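Local coordinates for protein multisubunit Na+/H+ antiporter, A subunit (Anoxybacillus flavithermus, PDB 6Z16) that probably takes part in exchanging sodium ions for protons across the cell membrane as the large, complex I-related A subunit of a multisubunit Mrp antiporter, at residues A[257-261]-A[273-278]. Numbering follows the deposited sequence.
Sequences WLPDA and HSATMV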
loop_
_atom_site.group_PDB
_atom_site.type_symbol
_atom_site.label_atom_id
_atom_site.label_comp_id
_atom_site.label_asym_id
_atom_site.label_seq_id
_atom_site.Cartn_x
_atom_site.Cartn_y
_atom_site.Cartn_z
ATOM N N TRP A 257 67.948 50.148 -60.200
ATOM C CA TRP A 257 66.680 49.744 -60.793
ATOM C C TRP A 257 66.382 50.457 -62.102
ATOM O O TRP A 257 65.671 49.908 -62.949
ATOM C CB TRP A 257 65.550 49.988 -59.799
ATOM C CG TRP A 257 65.437 51.393 -59.346
ATOM C CD1 TRP A 257 66.085 51.959 -58.297
ATOM C CD2 TRP A 257 64.609 52.414 -59.903
ATOM N NE1 TRP A 257 65.725 53.275 -58.168
ATOM C CE2 TRP A 257 64.818 53.578 -59.144
ATOM C CE3 TRP A 257 63.714 52.460 -60.972
ATOM C CZ2 TRP A 257 64.166 54.770 -59.418
ATOM C CZ3 TRP A 257 63.073 53.644 -61.243
ATOM C CH2 TRP A 257 63.300 54.783 -60.469
ATOM N N LEU A 258 66.921 51.650 -62.293
ATOM C CA LEU A 258 66.572 52.496 -63.427
ATOM C C LEU A 258 67.094 52.006 -64.785
ATOM O O LEU A 258 66.384 52.194 -65.777
ATOM C CB LEU A 258 67.019 53.936 -63.144
ATOM C CG LEU A 258 66.536 55.050 -64.071
ATOM C CD1 LEU A 258 65.038 55.076 -64.062
ATOM C CD2 LEU A 258 67.050 56.383 -63.599
ATOM N N PRO A 259 68.279 51.387 -64.921
ATOM C CA PRO A 259 68.601 50.761 -66.213
ATOM C C PRO A 259 67.847 49.475 -66.507
ATOM O O PRO A 259 67.865 49.032 -67.662
ATOM C CB PRO A 259 70.105 50.499 -66.113
ATOM C CG PRO A 259 70.579 51.469 -65.176
ATOM C CD PRO A 259 69.524 51.572 -64.153
ATOM N N ASP A 260 67.197 48.850 -65.528
ATOM C CA ASP A 260 66.406 47.660 -65.813
ATOM C C ASP A 260 64.925 47.982 -65.965
ATOM O O ASP A 260 64.150 47.116 -66.380
ATOM C CB ASP A 260 66.610 46.608 -64.719
ATOM C CG ASP A 260 66.345 45.190 -65.210
ATOM O OD1 ASP A 260 66.036 45.013 -66.408
ATOM O OD2 ASP A 260 66.460 44.249 -64.398
ATOM N N ALA A 261 64.527 49.217 -65.688
ATOM C CA ALA A 261 63.205 49.718 -66.026
ATOM C C ALA A 261 63.108 50.193 -67.468
ATOM O O ALA A 261 62.191 50.950 -67.793
ATOM C CB ALA A 261 62.814 50.853 -65.080
ATOM N N HIS A 273 60.867 58.190 -66.526
ATOM C CA HIS A 273 62.284 58.237 -66.250
ATOM C C HIS A 273 62.954 59.414 -66.943
ATOM O O HIS A 273 64.163 59.378 -67.184
ATOM C CB HIS A 273 62.901 56.906 -66.663
ATOM C CG HIS A 273 62.051 55.737 -66.275
ATOM N ND1 HIS A 273 61.740 55.445 -64.965
ATOM C CD2 HIS A 273 61.440 54.791 -67.025
ATOM C CE1 HIS A 273 60.969 54.373 -64.926
ATOM N NE2 HIS A 273 60.777 53.952 -66.163
ATOM N N SER A 274 62.183 60.436 -67.302
ATOM C CA SER A 274 62.739 61.728 -67.649
ATOM C C SER A 274 62.219 62.842 -66.762
ATOM O O SER A 274 63.014 63.657 -66.287
ATOM C CB SER A 274 62.420 62.044 -69.110
ATOM O OG SER A 274 62.982 61.057 -69.946
ATOM N N ALA A 275 60.907 62.917 -66.523
ATOM C CA ALA A 275 60.365 64.155 -65.994
ATOM C C ALA A 275 59.638 64.047 -64.665
ATOM O O ALA A 275 59.532 65.061 -63.971
ATOM C CB ALA A 275 59.410 64.788 -67.010
ATOM N N THR A 276 59.125 62.880 -64.288
ATOM C CA THR A 276 58.197 62.824 -63.165
ATOM C C THR A 276 58.701 62.030 -61.968
ATOM O O THR A 276 58.815 62.596 -60.877
ATOM C CB THR A 276 56.869 62.259 -63.660
ATOM O OG1 THR A 276 57.125 61.055 -64.386
ATOM C CG2 THR A 276 56.176 63.259 -64.550
ATOM N N MET A 277 59.009 60.742 -62.123
ATOM C CA MET A 277 59.233 59.934 -60.929
ATOM C C MET A 277 60.647 60.085 -60.398
ATOM O O MET A 277 60.845 60.243 -59.189
ATOM C CB MET A 277 58.924 58.468 -61.202
ATOM C CG MET A 277 59.160 57.598 -59.989
ATOM S SD MET A 277 58.737 55.894 -60.275
ATOM C CE MET A 277 59.922 55.488 -61.543
ATOM N N VAL A 278 61.637 60.109 -61.291
ATOM C CA VAL A 278 63.026 60.244 -60.882
ATOM C C VAL A 278 63.373 61.627 -60.350
ATOM O O VAL A 278 64.515 61.842 -59.944
ATOM C CB VAL A 278 63.942 59.890 -62.065
ATOM C CG1 VAL A 278 63.690 58.466 -62.516
ATOM C CG2 VAL A 278 63.724 60.862 -63.197
#
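Trp257, Leu258 and Ala261, from the chain that follows helix 234-248, pack against His273, Met277 and Val278 of segment 273-278, which lies on helix 266-276. The denser part is centred on the imidazole of His273. Leu258 reaches it with one methyl, its CD1 lying 3.4 Å from His273 ND1, while Ala261 comes to the other end of the ring, CB at 3.9 Å and O at 3.7 Å from His273 NE2, the latter too long for a hydrogen bond. Leu258 carries CG anti to the backbone N (chi1 -169°), and the same CD1 also touches Val278 CG1 at 4.0 Å, the two side chains crossing at about a right angle. Alanine suits its place because a single methyl lets the loop backbone come close to the ring.

Beside this cluster, the six-membered ring of Trp257 extends toward Met277 from the opposite direction. Its CH2 meets Met277 CE at 3.6 Å, a methyl placed there by an extended chain that bends only at chi3 (64°); such a flexible thioether adapts readily to a broad indole. His273 CE1 lies near the indole plane, at its edge, but at a looser 4.3 Å from Trp257 CZ3. Farther out, Pro259 and Asp260 make no contact with 273-278 and are partly exposed, with Asp260 OD2 in a long, weak ion pair with Lys192.

Helices 159-177, 184-214 and 323-347 border the contact, placing it within the antiporter-type transmembrane bundle. Loop and helix are thus joined by van der Waals contact rather than by directed polar bonds, so the fit of methyls against rings sets their spacing.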